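Local coordinates for protein DNA ligase (Archaeoglobus fulgidus, PDB 3GDE) that seals nicks in double-stranded DNA with ATP, probably through a lysine-bound AMP intermediate, in DNA replication, recombination and repair, at residues A[67-72]-A[157-162]; A[46-51]-A[118-123]; A[265-270]-A[287-292]; A[238-243]-A[417-422]. All coordinates share one frame; numbering follows the deposited sequence.

Contact 1. Residues A[67-72]-A[157-162]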
# COMPACT_ATOMS: atom_id res chain seq x y z
N GLY A 67 -6.26 -3.67 20.39
CA GLY A 67 -7.01 -3.49 21.64
C GLY A 67 -8.37 -4.18 21.63
O GLY A 67 -8.77 -4.75 22.64
N LEU A 68 -9.07 -4.12 20.50
CA LEU A 68 -10.33 -4.86 20.32
C LEU A 68 -10.12 -6.36 20.37
O LEU A 68 -10.95 -7.09 20.92
CB LEU A 68 -11.02 -4.47 19.00
CG LEU A 68 -11.92 -3.25 19.02
CD1 LEU A 68 -11.15 -2.00 19.43
CD2 LEU A 68 -12.58 -3.06 17.67
N LEU A 69 -9.01 -6.83 19.79
CA LEU A 69 -8.64 -8.25 19.85
C LEU A 69 -8.39 -8.73 21.28
O LEU A 69 -8.85 -9.82 21.66
CB LEU A 69 -7.41 -8.53 18.97
CG LEU A 69 -7.60 -9.10 17.56
CD1 LEU A 69 -8.88 -8.61 16.90
CD2 LEU A 69 -6.40 -8.80 16.68
N TYR A 70 -7.67 -7.92 22.06
CA TYR A 70 -7.43 -8.22 23.47
C TYR A 70 -8.72 -8.43 24.27
O TYR A 70 -8.85 -9.43 24.98
CB TYR A 70 -6.57 -7.13 24.12
CG TYR A 70 -5.09 -7.27 23.86
CD1 TYR A 70 -4.36 -6.23 23.26
CD2 TYR A 70 -4.41 -8.43 24.21
CE1 TYR A 70 -3.00 -6.36 23.02
CE2 TYR A 70 -3.06 -8.57 23.97
CZ TYR A 70 -2.36 -7.52 23.38
OH TYR A 70 -1.01 -7.66 23.16
N GLU A 71 -9.65 -7.49 24.16
CA GLU A 71 -10.94 -7.58 24.85
C GLU A 71 -11.74 -8.83 24.46
O GLU A 71 -12.33 -9.48 25.33
CB GLU A 71 -11.78 -6.33 24.60
CG GLU A 71 -11.06 -5.00 24.85
CD GLU A 71 -11.10 -4.55 26.30
OE1 GLU A 71 -10.39 -5.15 27.14
OE2 GLU A 71 -11.83 -3.59 26.60
N ALA A 72 -11.75 -9.17 23.17
CA ALA A 72 -12.45 -10.37 22.69
C ALA A 72 -11.80 -11.63 23.25
O ALA A 72 -12.49 -12.55 23.68
CB ALA A 72 -12.49 -10.41 21.16
N TYR A 157 -4.91 -17.77 12.64
CA TYR A 157 -4.94 -17.05 11.35
C TYR A 157 -6.03 -16.00 11.22
O TYR A 157 -5.91 -15.10 10.42
CB TYR A 157 -4.91 -18.02 10.16
CG TYR A 157 -3.61 -18.78 10.13
CD1 TYR A 157 -2.42 -18.14 9.76
CD2 TYR A 157 -3.54 -20.12 10.53
CE1 TYR A 157 -1.22 -18.82 9.76
CE2 TYR A 157 -2.34 -20.81 10.54
CZ TYR A 157 -1.18 -20.15 10.15
OH TYR A 157 0.02 -20.81 10.16
N LEU A 158 -7.10 -16.12 12.01
CA LEU A 158 -8.10 -15.05 12.09
C LEU A 158 -7.44 -13.81 12.67
O LEU A 158 -7.63 -12.69 12.18
CB LEU A 158 -9.27 -15.47 13.00
CG LEU A 158 -10.69 -15.69 12.45
CD1 LEU A 158 -10.78 -15.74 10.93
CD2 LEU A 158 -11.36 -16.93 13.08
N THR A 159 -6.66 -14.02 13.72
CA THR A 159 -5.97 -12.95 14.42
C THR A 159 -4.91 -12.33 13.50
O THR A 159 -4.85 -11.10 13.37
CB THR A 159 -5.33 -13.49 15.72
OG1 THR A 159 -6.37 -14.00 16.58
CG2 THR A 159 -4.54 -12.41 16.47
N ARG A 160 -4.12 -13.17 12.85
CA ARG A 160 -3.06 -12.71 11.95
C ARG A 160 -3.62 -11.98 10.74
O ARG A 160 -3.02 -11.03 10.24
CB ARG A 160 -2.17 -13.87 11.52
CG ARG A 160 -1.27 -14.37 12.65
CD ARG A 160 -0.16 -15.24 12.12
NE ARG A 160 0.55 -15.94 13.19
CZ ARG A 160 1.42 -16.92 12.96
NH1 ARG A 160 1.67 -17.31 11.71
NH2 ARG A 160 2.03 -17.54 13.96
N LEU A 161 -4.79 -12.42 10.28
CA LEU A 161 -5.50 -11.82 9.16
C LEU A 161 -5.95 -10.40 9.50
O LEU A 161 -5.67 -9.47 8.75
CB LEU A 161 -6.68 -12.71 8.72
CG LEU A 161 -7.61 -12.32 7.58
CD1 LEU A 161 -6.86 -11.90 6.31
CD2 LEU A 161 -8.58 -13.48 7.27
N ILE A 162 -6.64 -10.24 10.64
CA ILE A 162 -7.04 -8.93 11.15
C ILE A 162 -5.84 -7.97 11.34
O ILE A 162 -5.94 -6.77 11.09
CB ILE A 162 -7.82 -9.06 12.49
CG1 ILE A 162 -9.16 -9.77 12.26
CG2 ILE A 162 -8.02 -7.67 13.17
CD1 ILE A 162 -9.79 -10.31 13.52

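Contact 2. Residues A[46-51]-A[118-123]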
# COMPACT_ATOMS: atom_id res chain seq x y z
N VAL A 46 -7.67 -16.17 -1.71
CA VAL A 46 -6.61 -15.42 -2.38
C VAL A 46 -6.31 -14.12 -1.61
O VAL A 46 -5.15 -13.81 -1.33
CB VAL A 46 -6.93 -15.16 -3.88
CG1 VAL A 46 -5.95 -14.15 -4.47
CG2 VAL A 46 -6.86 -16.46 -4.66
N LEU A 47 -7.36 -13.39 -1.25
CA LEU A 47 -7.22 -12.23 -0.37
C LEU A 47 -6.61 -12.62 0.97
O LEU A 47 -5.53 -12.13 1.31
CB LEU A 47 -8.56 -11.51 -0.18
CG LEU A 47 -8.79 -10.34 -1.14
CD1 LEU A 47 -8.97 -10.80 -2.57
CD2 LEU A 47 -9.98 -9.46 -0.70
N PHE A 48 -7.27 -13.53 1.70
CA PHE A 48 -6.87 -13.91 3.05
C PHE A 48 -5.40 -14.36 3.19
O PHE A 48 -4.73 -14.00 4.15
CB PHE A 48 -7.81 -14.96 3.65
CG PHE A 48 -9.22 -14.47 3.88
CD1 PHE A 48 -9.59 -13.16 3.58
CD2 PHE A 48 -10.18 -15.32 4.43
CE1 PHE A 48 -10.89 -12.72 3.80
CE2 PHE A 48 -11.47 -14.88 4.66
CZ PHE A 48 -11.84 -13.58 4.33
N ILE A 49 -4.90 -15.13 2.22
CA ILE A 49 -3.51 -15.60 2.31
C ILE A 49 -2.49 -14.44 2.23
O ILE A 49 -1.36 -14.56 2.75
CB ILE A 49 -3.20 -16.73 1.29
CG1 ILE A 49 -1.88 -17.43 1.62
CG2 ILE A 49 -3.20 -16.19 -0.15
CD1 ILE A 49 -1.70 -18.79 0.93
N THR A 50 -2.89 -13.34 1.60
CA THR A 50 -2.04 -12.15 1.50
C THR A 50 -2.17 -11.20 2.69
O THR A 50 -1.61 -10.10 2.67
CB THR A 50 -2.30 -11.35 0.20
OG1 THR A 50 -3.67 -10.94 0.15
CG2 THR A 50 -1.98 -12.19 -1.03
N GLY A 51 -2.93 -11.60 3.71
CA GLY A 51 -3.21 -10.75 4.86
C GLY A 51 -4.18 -9.61 4.59
O GLY A 51 -4.18 -8.62 5.31
N ARG A 118 -17.13 -18.47 4.63
CA ARG A 118 -18.30 -17.65 4.34
C ARG A 118 -18.75 -16.86 5.59
O ARG A 118 -18.97 -15.66 5.51
CB ARG A 118 -19.43 -18.51 3.77
CG ARG A 118 -20.40 -17.74 2.84
CD ARG A 118 -19.93 -17.67 1.36
NE ARG A 118 -18.52 -18.02 1.17
CZ ARG A 118 -17.51 -17.16 1.09
NH1 ARG A 118 -17.72 -15.84 1.16
NH2 ARG A 118 -16.28 -17.62 0.93
N LYS A 119 -18.85 -17.55 6.73
CA LYS A 119 -19.15 -16.89 8.00
C LYS A 119 -18.10 -15.85 8.41
O LYS A 119 -18.46 -14.77 8.90
CB LYS A 119 -19.34 -17.90 9.13
CG LYS A 119 -20.14 -17.32 10.30
CD LYS A 119 -19.61 -17.78 11.65
CE LYS A 119 -20.77 -18.13 12.58
NZ LYS A 119 -21.15 -19.59 12.43
N VAL A 120 -16.82 -16.16 8.21
CA VAL A 120 -15.73 -15.20 8.47
C VAL A 120 -15.92 -13.93 7.63
O VAL A 120 -15.88 -12.82 8.15
CB VAL A 120 -14.33 -15.81 8.21
CG1 VAL A 120 -13.25 -14.74 8.26
CG2 VAL A 120 -14.02 -16.90 9.22
N ARG A 121 -16.14 -14.12 6.34
CA ARG A 121 -16.43 -13.03 5.42
C ARG A 121 -17.64 -12.18 5.85
O ARG A 121 -17.56 -10.96 5.84
CB ARG A 121 -16.68 -13.60 4.03
CG ARG A 121 -17.06 -12.57 3.01
CD ARG A 121 -15.80 -12.10 2.33
NE ARG A 121 -15.45 -10.76 2.71
CZ ARG A 121 -14.27 -10.19 2.49
NH1 ARG A 121 -13.29 -10.86 1.90
NH2 ARG A 121 -14.07 -8.95 2.89
N GLU A 122 -18.74 -12.84 6.24
CA GLU A 122 -19.98 -12.15 6.64
C GLU A 122 -19.78 -11.34 7.91
O GLU A 122 -20.20 -10.19 7.98
CB GLU A 122 -21.14 -13.14 6.84
CG GLU A 122 -21.37 -14.13 5.70
CD GLU A 122 -22.23 -13.59 4.55
OE1 GLU A 122 -22.64 -14.43 3.72
OE2 GLU A 122 -22.49 -12.36 4.47
N THR A 123 -19.15 -11.95 8.91
CA THR A 123 -18.83 -11.29 10.17
C THR A 123 -17.92 -10.07 9.96
O THR A 123 -18.15 -9.01 10.55
CB THR A 123 -18.16 -12.29 11.14
OG1 THR A 123 -18.95 -13.48 11.19
CG2 THR A 123 -18.04 -11.68 12.55

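Contact 3. Residues A[265-270]-A[287-292]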
# COMPACT_ATOMS: atom_id res chain seq x y z
N SER A 265 -21.35 11.29 -13.75
CA SER A 265 -22.41 11.44 -12.77
C SER A 265 -21.78 11.52 -11.38
O SER A 265 -22.35 12.10 -10.45
CB SER A 265 -23.36 10.24 -12.84
OG SER A 265 -23.45 9.72 -14.17
N ARG A 266 -20.60 10.91 -11.24
CA ARG A 266 -19.82 10.97 -10.01
C ARG A 266 -18.31 10.93 -10.28
O ARG A 266 -17.86 10.46 -11.33
CB ARG A 266 -20.22 9.85 -9.04
CG ARG A 266 -19.82 8.46 -9.49
CD ARG A 266 -19.72 7.51 -8.31
NE ARG A 266 -19.66 6.13 -8.76
CZ ARG A 266 -18.95 5.17 -8.17
NH1 ARG A 266 -18.21 5.43 -7.10
NH2 ARG A 266 -18.97 3.93 -8.67
N VAL A 267 -17.54 11.43 -9.31
CA VAL A 267 -16.09 11.47 -9.37
C VAL A 267 -15.56 10.54 -8.27
O VAL A 267 -16.09 10.53 -7.16
CB VAL A 267 -15.56 12.91 -9.11
CG1 VAL A 267 -14.03 12.95 -9.03
CG2 VAL A 267 -16.06 13.88 -10.19
N THR A 268 -14.55 9.75 -8.61
CA THR A 268 -13.68 9.14 -7.60
C THR A 268 -12.23 9.59 -7.81
O THR A 268 -11.77 9.73 -8.96
CB THR A 268 -13.72 7.59 -7.57
OG1 THR A 268 -13.58 7.09 -8.90
CG2 THR A 268 -15.01 7.07 -6.94
N ILE A 269 -11.54 9.82 -6.71
CA ILE A 269 -10.13 10.20 -6.74
C ILE A 269 -9.33 9.21 -5.90
O ILE A 269 -9.65 8.97 -4.73
CB ILE A 269 -9.90 11.66 -6.22
CG1 ILE A 269 -10.78 12.66 -6.99
CG2 ILE A 269 -8.41 12.05 -6.30
CD1 ILE A 269 -10.77 14.06 -6.41
N TYR A 270 -8.31 8.63 -6.51
CA TYR A 270 -7.39 7.73 -5.82
C TYR A 270 -6.01 8.35 -5.68
O TYR A 270 -5.53 9.05 -6.58
CB TYR A 270 -7.30 6.40 -6.57
CG TYR A 270 -8.61 5.66 -6.61
CD1 TYR A 270 -9.03 4.90 -5.53
CD2 TYR A 270 -9.43 5.74 -7.73
CE1 TYR A 270 -10.25 4.23 -5.55
CE2 TYR A 270 -10.65 5.07 -7.78
CZ TYR A 270 -11.05 4.32 -6.68
OH TYR A 270 -12.25 3.65 -6.71
N GLU A 287 -14.39 21.07 -9.14
CA GLU A 287 -13.64 21.66 -10.26
C GLU A 287 -13.51 20.70 -11.43
O GLU A 287 -13.48 21.13 -12.59
CB GLU A 287 -12.24 22.10 -9.82
CG GLU A 287 -12.24 23.15 -8.73
CD GLU A 287 -12.60 24.54 -9.23
OE1 GLU A 287 -12.41 24.83 -10.43
OE2 GLU A 287 -13.07 25.35 -8.39
N ILE A 288 -13.42 19.41 -11.13
CA ILE A 288 -13.41 18.36 -12.16
C ILE A 288 -14.75 18.30 -12.91
O ILE A 288 -14.79 18.19 -14.14
CB ILE A 288 -13.00 17.00 -11.52
CG1 ILE A 288 -11.48 16.92 -11.42
CG2 ILE A 288 -13.56 15.82 -12.31
CD1 ILE A 288 -10.98 16.16 -10.22
N LYS A 289 -15.84 18.40 -12.16
CA LYS A 289 -17.20 18.37 -12.72
C LYS A 289 -17.48 19.54 -13.66
O LYS A 289 -18.20 19.39 -14.64
CB LYS A 289 -18.25 18.31 -11.62
CG LYS A 289 -18.16 17.03 -10.80
CD LYS A 289 -19.29 16.88 -9.81
CE LYS A 289 -19.29 15.48 -9.24
NZ LYS A 289 -20.21 15.33 -8.08
N LYS A 290 -16.89 20.70 -13.39
CA LYS A 290 -17.04 21.82 -14.33
C LYS A 290 -15.97 21.93 -15.41
O LYS A 290 -16.25 22.42 -16.50
CB LYS A 290 -17.28 23.17 -13.62
CG LYS A 290 -16.33 23.53 -12.51
CD LYS A 290 -16.60 24.94 -12.04
CE LYS A 290 -16.15 25.15 -10.60
NZ LYS A 290 -16.18 26.59 -10.21
N SER A 291 -14.76 21.44 -15.13
CA SER A 291 -13.64 21.64 -16.05
C SER A 291 -13.28 20.45 -16.93
O SER A 291 -12.63 20.62 -17.97
CB SER A 291 -12.40 22.13 -15.30
OG SER A 291 -12.69 23.31 -14.56
N VAL A 292 -13.68 19.24 -16.54
CA VAL A 292 -13.29 18.08 -17.35
C VAL A 292 -14.44 17.37 -18.07
O VAL A 292 -15.57 17.30 -17.58
CB VAL A 292 -12.29 17.10 -16.61
CG1 VAL A 292 -11.34 17.84 -15.64
CG2 VAL A 292 -13.01 15.99 -15.90
O HOH W 1 -22.30 15.42 -9.95
O HOH W 2 -19.21 12.64 -6.93

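Contact 4. Residues A[238-243]-A[417-422]. With PO4 (phosphate ion), chain C; PO4 (phosphate ion), chain B.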
# COMPACT_ATOMS: atom_id res chain seq x y z
N GLU A 238 21.20 15.43 -18.89
CA GLU A 238 21.74 15.18 -20.24
C GLU A 238 21.93 13.70 -20.59
O GLU A 238 22.02 13.35 -21.76
CB GLU A 238 23.03 15.98 -20.50
CG GLU A 238 24.08 15.88 -19.40
CD GLU A 238 23.84 16.86 -18.26
OE1 GLU A 238 23.48 18.02 -18.53
OE2 GLU A 238 24.01 16.45 -17.09
N SER A 239 22.00 12.84 -19.57
CA SER A 239 22.05 11.40 -19.81
C SER A 239 20.67 10.86 -20.15
O SER A 239 20.53 9.96 -20.99
CB SER A 239 22.60 10.67 -18.59
OG SER A 239 21.84 10.98 -17.44
N ALA A 240 19.65 11.40 -19.48
CA ALA A 240 18.26 11.06 -19.76
C ALA A 240 17.87 11.52 -21.16
O ALA A 240 17.31 10.75 -21.95
CB ALA A 240 17.35 11.68 -18.71
N VAL A 241 18.18 12.78 -21.48
CA VAL A 241 17.76 13.38 -22.75
C VAL A 241 18.67 12.99 -23.93
O VAL A 241 18.58 13.57 -25.02
CB VAL A 241 17.58 14.93 -22.62
CG1 VAL A 241 18.91 15.64 -22.56
CG2 VAL A 241 16.72 15.49 -23.76
N ARG A 242 19.53 11.99 -23.71
CA ARG A 242 20.31 11.39 -24.80
C ARG A 242 19.96 9.92 -25.03
O ARG A 242 20.06 9.43 -26.17
CB ARG A 242 21.82 11.61 -24.62
CG ARG A 242 22.50 10.75 -23.57
CD ARG A 242 24.02 10.86 -23.69
NE ARG A 242 24.71 9.97 -22.75
CZ ARG A 242 25.33 10.38 -21.64
NH1 ARG A 242 25.37 11.66 -21.31
NH2 ARG A 242 25.92 9.48 -20.85
N GLU A 243 19.56 9.21 -23.97
CA GLU A 243 19.01 7.85 -24.12
C GLU A 243 17.76 7.93 -25.00
O GLU A 243 17.66 7.23 -26.00
CB GLU A 243 18.71 7.20 -22.76
CG GLU A 243 18.11 5.79 -22.90
CD GLU A 243 18.03 5.02 -21.59
OE1 GLU A 243 18.05 3.76 -21.65
OE2 GLU A 243 17.95 5.64 -20.50
N ASN A 417 11.07 4.41 -19.57
CA ASN A 417 10.26 5.26 -20.47
C ASN A 417 9.89 6.62 -19.86
O ASN A 417 9.64 7.58 -20.59
CB ASN A 417 9.00 4.52 -20.93
CG ASN A 417 9.28 3.54 -22.08
OD1 ASN A 417 8.44 2.69 -22.40
ND2 ASN A 417 10.44 3.67 -22.71
N TRP A 418 9.84 6.67 -18.54
CA TRP A 418 9.68 7.91 -17.80
C TRP A 418 10.88 7.99 -16.87
O TRP A 418 11.25 6.98 -16.24
CB TRP A 418 8.42 7.90 -16.94
CG TRP A 418 7.09 7.95 -17.67
CD1 TRP A 418 6.86 7.77 -19.01
CD2 TRP A 418 5.80 8.15 -17.06
NE1 TRP A 418 5.51 7.88 -19.28
CE2 TRP A 418 4.84 8.10 -18.10
CE3 TRP A 418 5.37 8.38 -15.75
CZ2 TRP A 418 3.47 8.28 -17.86
CZ3 TRP A 418 4.00 8.56 -15.51
CH2 TRP A 418 3.07 8.51 -16.57
N LEU A 419 11.48 9.17 -16.80
CA LEU A 419 12.58 9.41 -15.87
C LEU A 419 12.33 10.70 -15.09
O LEU A 419 11.93 11.71 -15.67
CB LEU A 419 13.92 9.48 -16.62
CG LEU A 419 14.35 8.27 -17.47
CD1 LEU A 419 15.42 8.70 -18.45
CD2 LEU A 419 14.83 7.09 -16.62
N LYS A 420 12.55 10.66 -13.78
CA LYS A 420 12.54 11.87 -12.98
C LYS A 420 13.95 12.39 -12.80
O LYS A 420 14.86 11.65 -12.45
CB LYS A 420 11.81 11.71 -11.62
CG LYS A 420 11.74 10.30 -11.05
CD LYS A 420 11.01 10.26 -9.69
CE LYS A 420 10.23 8.96 -9.55
NZ LYS A 420 9.92 8.57 -8.14
N VAL A 421 14.14 13.68 -13.07
CA VAL A 421 15.39 14.35 -12.73
C VAL A 421 15.07 15.54 -11.83
O VAL A 421 14.41 16.50 -12.23
CB VAL A 421 16.22 14.75 -13.99
CG1 VAL A 421 15.34 15.29 -15.07
CG2 VAL A 421 17.33 15.74 -13.62
N LYS A 422 15.51 15.43 -10.59
CA LYS A 422 15.30 16.49 -9.64
C LYS A 422 16.57 16.87 -8.94
O LYS A 422 17.52 16.08 -8.90
CB LYS A 422 14.18 16.15 -8.64
CG LYS A 422 14.14 14.74 -8.14
CD LYS A 422 12.71 14.42 -7.75
CE LYS A 422 12.66 13.39 -6.65
NZ LYS A 422 12.36 13.94 -5.32
P PO4 C . 9.40 11.05 -5.54
O1 PO4 C . 8.99 12.50 -5.50
O2 PO4 C . 10.65 10.83 -6.36
O3 PO4 C . 9.63 10.58 -4.12
O4 PO4 C . 8.30 10.25 -6.18
P PO4 B . 7.21 6.99 -6.67
O1 PO4 B . 5.81 7.56 -6.80
O2 PO4 B . 7.86 7.07 -8.02
O3 PO4 B . 8.03 7.81 -5.69
O4 PO4 B . 7.13 5.57 -6.20

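Contact 1. Residues A[67-72]-A[157-162]
Leu69 on helix 66-77 faces Thr159 on helix 152-162, their CA atoms 7.7 Å apart, the nearest such pair between the two segments. The contact is one leucine set against two residues of the partner helix. Leu69 sends both methyl groups across, and the forked end straddles the CG2 branch of Ile162, with CD1 at 3.9 Å and CD2 at 4.0 Å from it. CD1 also meets Ile162 CD1 at 3.9 Å, so the isoleucine offers its branch methyl and its chain end to the same leucine as the two side chains run past each other in opposite directions. Ile162 keeps CG1 beside its backbone N (chi1 -66°), which leaves CG2 projecting on the side where the leucine lies. Thr159 adds its methyl alone: CG2 lies 4.1 Å from Leu69 CD2. Its torsion (chi1 -61°) sets OG1 next to the backbone N, where the hydroxyl is hydrogen-bonded to Tyr147 OH and Ala155 O, keeping the polar end of this buried residue supplied within the helices. With only CB left, an alanine at Leu69 would probably open a gap beside Ile162 and leave the Thr159 methyl without this apolar neighbour. Leu94 also packs on Leu69, Ala98 on Thr159 and Leu143 on Ile162, so helices 94-108 and 135-149 close round the contact. Apolar packing between helices far apart in sequence, as here, is characteristic of the all-helical DNA-binding domain of ATP-dependent DNA ligases.

Contact 2. Residues A[46-51]-A[118-123]
Phe48 extends from helix 39-49 toward helix 117-129, and the outer end of its ring is shared by Val120 and Arg121. The ring leaves CB with CG beside the backbone N (chi1 -65°); the ring plane contains the bond from CA to CB (chi2 -1°), and the outer carbons CE1 and CE2 go to different partners. CE2 meets Val120 CG1 at 4.0 Å, while CE1 comes within 3.6 Å of Arg121 NH1. The guanidinium is tilted 37° from the ring plane and approaches it obliquely. Arg121 starts with CG anti to its backbone N, then bends at chi2 and chi3, which brings its end to Phe48 although CB does not aim there. Leu47 CD2 touches the same NH1 loosely, at 4.4 Å. Both segments belong to the helical DNA-binding domain, where Phe6 of helix 6-16 packs against Phe48 and Val120 alike, so three helices meet at the ring. The charged end of Arg121 is held by polar partners: NH1 forms a salt bridge with Asp44 OD1, one turn before Phe48 on helix 39-49, and NH2 is hydrogen-bonded to Val53 O. These bonds probably limit how far the group can swing off the ring.

Contact 3. Residues A[265-270]-A[287-292]
This is helix-on-strand packing in the adenylation domain: Val267 and Ile269, leading into and along strand 268-271, lean on Ile288 and Lys289 near the end of helix 282-291. Val267 and Ile269, two apart in an extended chain, direct their side chains to the same face, and Ile288 receives both. Val267 CG2 lies 3.8 Å from Ile288 CG2, whereas Ile269 CD1 makes a looser touch on Ile288 CD1 at 4.4 Å. Ile288 divides its branches accordingly: with CG1 beside the backbone N (chi1 -83°), CG2 is anti to it and goes to the valine, and the longer arm ending in CD1 goes to the isoleucine. Lys289 runs extended beyond CG across the valine, bringing its CE within 3.7 Å of Val267 CG2. Its NZ then passes the apolar patch and donates to two waters. One, 2.8 Å from Lys289 NZ, gives a weak bond to Ser265 O; the other also accepts from Val267 N at 3.1 Å, linking the lysine to the backbone. Val260 and Trp262 of the neighbouring antiparallel strand 256-262 pack on Ile288 and Lys289 and continue the apolar layer beneath the helix. The chemistry is thus graded, with branched aliphatic residues inside and, at the partly exposed border, a lysine whose methylenes cover the valine while waters connect its ammonium group to the backbone of Ser265 and Val267.

Contact 4. Residues A[238-243]-A[417-422]
Strand 419-422 borders the probable ATP site: its inner face carries Lys420, predicted to bind ATP, and on its other side Leu419 meets Ala240 of helix 237-243. Leu419 stretches its CD1 methyl out anti to CA (chi2 162°), and this branch meets the helix, CD1 lying 3.6 Å from Ala240 CB and 3.9 Å from Ala240 CA. The small alanine lets the leucine come close to the helix backbone. Glu243 OE2 brushes the same methyl more loosely. Ile402 of the adjacent strand also packs on Ala240.

Lys420 points away from the helix and reaches two phosphate ions, probably from the crystallisation liquor. Its NZ donates to O2 of phosphate B at 2.6 Å and, at 3.0 Å each, to O2 and O4 of phosphate C, so that one ammonium group ties both anions together. Lys422 comes in from the same face, with CE 3.3 Å from O2 of phosphate C. Lys252, the predicted adenylated lysine, and Arg414 are hydrogen-bonded to phosphate too, completing a basic pocket. With an alanine in place of Lys420, the ammonium group that bonds to both phosphates is gone, and the grip on phosphate here would probably weaken. The two lysines of this strand, Lys420 and Lys422, with one residue between them, fit motif V of the covalent nucleotidyltransferases, the superfamily to which DNA ligases belong.

Overall arrangement
The four contacts fall into two pairs, one in each of two domains. Contacts 1 and 2 belong to the N-terminal helical domain; their centres are 14 Å apart and they touch, Leu161 CD2 lying 3.6 Å from Phe48 CG. Their segments alternate along the chain, so helices 39-49, 66-77, 117-129 and 152-162 are interwoven into one core. Contacts 3 and 4 follow in the adenylation domain, contact 3 nested within the loop that contact 4 closes; with centres 32 Å apart, both reach its beta-sheet system, through strands 268-271 and 419-422. Contacts 1 and 4 lie on opposite sides of the chain's centre, 48 Å between centres, so the helical packing is far from the probable nucleotide site.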